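Local coordinates for protein diadenosine tetraphosphatase, putative (Trypanosoma brucei, PDB 2QJC) that probably hydrolyses phosphate esters or anhydrides, such as diadenosine tetraphosphate, as a calcineurin-like phosphoesterase carrying a two-manganese centre, at residues L56-P61 with G80-K85. Residues are numbered along the deposited sequence; the frame is centred on the assembly and turned at random.
With PO4 (phosphate ion), chain D.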
ATOM      1  N   LEU A  56      -3.772  -1.891  -6.322  1.00 26.13           N
ATOM      2  CA  LEU A  56      -4.321  -0.907  -7.241  1.00 27.58           C
ATOM      3  C   LEU A  56      -5.505  -1.463  -8.027  1.00 28.23           C
ATOM      4  O   LEU A  56      -6.367  -0.710  -8.496  1.00 27.92           O
ATOM      5  CB  LEU A  56      -3.236  -0.481  -8.226  1.00 27.72           C
ATOM      6  CG  LEU A  56      -1.861  -0.213  -7.616  1.00 26.01           C
ATOM      7  CD1 LEU A  56      -0.894   0.206  -8.712  1.00 25.81           C
ATOM      8  CD2 LEU A  56      -1.984   0.868  -6.541  1.00 24.99           C
ATOM      9  N   VAL A  57      -5.546  -2.786  -8.153  1.00 27.48           N
ATOM     10  CA  VAL A  57      -6.585  -3.453  -8.929  1.00 30.24           C
ATOM     11  C   VAL A  57      -7.539  -4.375  -8.165  1.00 30.68           C
ATOM     12  O   VAL A  57      -7.452  -4.540  -6.940  1.00 29.79           O
ATOM     13  CB  VAL A  57      -5.939  -4.284 -10.054  1.00 30.75           C
ATOM     14  CG1 VAL A  57      -4.859  -3.459 -10.756  1.00 30.95           C
ATOM     15  CG2 VAL A  57      -5.331  -5.557  -9.473  1.00 32.36           C
ATOM     16  N   ASN A  58      -8.452  -4.973  -8.929  1.00 31.44           N
ATOM     17  CA  ASN A  58      -9.446  -5.915  -8.423  1.00 31.92           C
ATOM     18  C   ASN A  58     -10.515  -5.280  -7.535  1.00 32.44           C
ATOM     19  O   ASN A  58     -10.266  -4.284  -6.847  1.00 29.74           O
ATOM     20  CB  ASN A  58      -8.739  -7.055  -7.679  1.00 33.18           C
ATOM     21  CG  ASN A  58      -9.579  -8.323  -7.608  1.00 36.50           C
ATOM     22  OD1 ASN A  58     -10.384  -8.601  -8.499  1.00 36.98           O
ATOM     23  ND2 ASN A  58      -9.374  -9.108  -6.560  1.00 34.62           N
ATOM     24  N   LYS A  59     -11.709  -5.870  -7.580  1.00 31.13           N
ATOM     25  CA  LYS A  59     -12.877  -5.443  -6.804  1.00 33.78           C
ATOM     26  C   LYS A  59     -13.560  -4.158  -7.282  1.00 33.36           C
ATOM     27  O   LYS A  59     -14.785  -4.111  -7.402  1.00 31.53           O
ATOM     28  CB  LYS A  59     -12.524  -5.293  -5.313  1.00 35.07           C
ATOM     29  CG  LYS A  59     -11.699  -6.435  -4.705  1.00 38.78           C
ATOM     30  CD  LYS A  59     -11.994  -7.793  -5.341  1.00 44.14           C
ATOM     31  CE  LYS A  59     -13.451  -8.227  -5.178  1.00 45.86           C
ATOM     32  NZ  LYS A  59     -13.682  -9.585  -5.763  1.00 46.99           N
ATOM     33  N   GLY A  60     -12.767  -3.122  -7.535  1.00 33.90           N
ATOM     34  CA  GLY A  60     -13.313  -1.850  -7.980  1.00 35.02           C
ATOM     35  C   GLY A  60     -13.782  -1.831  -9.422  1.00 35.17           C
ATOM     36  O   GLY A  60     -13.472  -2.743 -10.190  1.00 34.44           O
ATOM     37  N   PRO A  61     -14.524  -0.790  -9.827  1.00 35.80           N
ATOM     38  CA  PRO A  61     -15.033  -0.678 -11.198  1.00 36.34           C
ATOM     39  C   PRO A  61     -13.999  -0.398 -12.287  1.00 36.71           C
ATOM     40  O   PRO A  61     -14.161  -0.846 -13.423  1.00 36.78           O
ATOM     41  CB  PRO A  61     -16.072   0.433 -11.088  1.00 36.59           C
ATOM     42  CG  PRO A  61     -15.486   1.325 -10.028  1.00 36.98           C
ATOM     43  CD  PRO A  61     -15.009   0.327  -8.992  1.00 38.20           C
ATOM     44  N   GLY A  80       1.133  -4.750  -4.105  1.00 24.90           N
ATOM     45  CA  GLY A  80       0.154  -5.311  -3.180  1.00 25.36           C
ATOM     46  C   GLY A  80      -0.030  -6.794  -3.479  1.00 27.66           C
ATOM     47  O   GLY A  80       0.466  -7.267  -4.502  1.00 28.18           O
ATOM     48  N   ASN A  81      -0.717  -7.551  -2.624  1.00 27.80           N
ATOM     49  CA  ASN A  81      -0.851  -8.976  -2.924  1.00 27.40           C
ATOM     50  C   ASN A  81      -1.856  -9.273  -4.029  1.00 26.27           C
ATOM     51  O   ASN A  81      -1.789 -10.325  -4.655  1.00 25.94           O
ATOM     52  CB  ASN A  81      -1.170  -9.805  -1.667  1.00 29.11           C
ATOM     53  CG  ASN A  81      -2.476  -9.431  -1.034  1.00 29.68           C
ATOM     54  OD1 ASN A  81      -3.310 -10.297  -0.746  1.00 32.59           O
ATOM     55  ND2 ASN A  81      -2.669  -8.142  -0.798  1.00 30.15           N
ATOM     56  N   HIS A  82      -2.786  -8.354  -4.275  1.00 27.40           N
ATOM     57  CA  HIS A  82      -3.749  -8.551  -5.354  1.00 27.78           C
ATOM     58  C   HIS A  82      -3.050  -8.222  -6.664  1.00 27.09           C
ATOM     59  O   HIS A  82      -3.333  -8.824  -7.702  1.00 26.51           O
ATOM     60  CB  HIS A  82      -4.970  -7.662  -5.160  1.00 27.95           C
ATOM     61  CG  HIS A  82      -5.987  -8.241  -4.226  1.00 30.94           C
ATOM     62  ND1 HIS A  82      -7.027  -9.037  -4.657  1.00 31.11           N
ATOM     63  CD2 HIS A  82      -6.109  -8.154  -2.880  1.00 28.76           C
ATOM     64  CE1 HIS A  82      -7.750  -9.413  -3.616  1.00 33.21           C
ATOM     65  NE2 HIS A  82      -7.214  -8.890  -2.526  1.00 32.95           N
ATOM     66  N   ASP A  83      -2.137  -7.257  -6.615  1.00 27.43           N
ATOM     67  CA  ASP A  83      -1.373  -6.895  -7.799  1.00 28.74           C
ATOM     68  C   ASP A  83      -0.492  -8.094  -8.129  1.00 29.57           C
ATOM     69  O   ASP A  83      -0.389  -8.510  -9.289  1.00 29.55           O
ATOM     70  CB  ASP A  83      -0.465  -5.693  -7.533  1.00 31.12           C
ATOM     71  CG  ASP A  83      -1.224  -4.458  -7.099  1.00 30.49           C
ATOM     72  OD1 ASP A  83      -2.287  -4.165  -7.688  1.00 29.06           O
ATOM     73  OD2 ASP A  83      -0.736  -3.768  -6.176  1.00 32.10           O
ATOM     74  N   ALA A  84       0.138  -8.647  -7.095  1.00 28.33           N
ATOM     75  CA  ALA A  84       1.037  -9.790  -7.250  1.00 29.29           C
ATOM     76  C   ALA A  84       0.353 -11.032  -7.815  1.00 28.76           C
ATOM     77  O   ALA A  84       0.902 -11.691  -8.697  1.00 25.79           O
ATOM     78  CB  ALA A  84       1.704 -10.131  -5.902  1.00 26.92           C
ATOM     79  N   LYS A  85      -0.832 -11.357  -7.301  1.00 31.38           N
ATOM     80  CA  LYS A  85      -1.555 -12.535  -7.773  1.00 34.02           C
ATOM     81  C   LYS A  85      -2.008 -12.362  -9.213  1.00 35.52           C
ATOM     82  O   LYS A  85      -2.059 -13.335  -9.967  1.00 33.76           O
ATOM     83  CB  LYS A  85      -2.772 -12.829  -6.888  1.00 37.19           C
ATOM     84  CG  LYS A  85      -2.429 -13.193  -5.440  1.00 41.12           C
ATOM     85  CD  LYS A  85      -3.675 -13.589  -4.652  1.00 44.28           C
ATOM     86  CE  LYS A  85      -3.379 -13.718  -3.168  1.00 45.99           C
ATOM     87  NZ  LYS A  85      -2.269 -14.675  -2.899  1.00 48.31           N
TER
HETATM   88  P   PO4 D 500      -7.406  -7.620   1.105  1.00 47.08           P
HETATM   89  O1  PO4 D 500      -8.696  -6.667   1.378  1.00 46.07           O
HETATM   90  O2  PO4 D 500      -6.833  -8.065   2.517  1.00 45.97           O
HETATM   91  O3  PO4 D 500      -7.878  -8.859   0.290  1.00 47.54           O
HETATM   92  O4  PO4 D 500      -6.331  -6.801   0.336  1.00 47.40           O
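V57 and D83 have the nearest CA atoms across the contact, 6.3 Å apart, where the irregular loop 56-61 passes the first turn of helix 81-91. With CG anti to its own carbonyl carbon, beside the backbone N, D83 sends its carboxylate back toward the helix start and across to the loop. Its OD1 accepts the L56 backbone N at 3.0 Å through the syn lone pair, although an N-H...O angle of 141° shows a bent bond. OD2 takes the N of G80, the N-cap residue, on its anti side at 3.0 Å, and also the N of D55, a ligand of both manganese ions. Farther along, N58 ND2 comes within 3.0 Å of H82 ND1, the amide and ring planes 41° apart; in PPP-type phosphatases the side chain at this loop position pairs with the same histidine. The other ring nitrogen, NE2, donates nearly straight (164°) to O3 of a phosphate, probably from the crystallisation liquor, at 2.9 Å, while H82 N bonds D55 OD1. The contact thus joins the family's GDxVxxG motif (54-60) to its GNH(D/E) motif (80-83), whose N81 ligates manganese. D83, gripping three backbone N-H groups, acts as a second-shell tie; the H82-phosphate bond is consistent with substrate phosphate binding there.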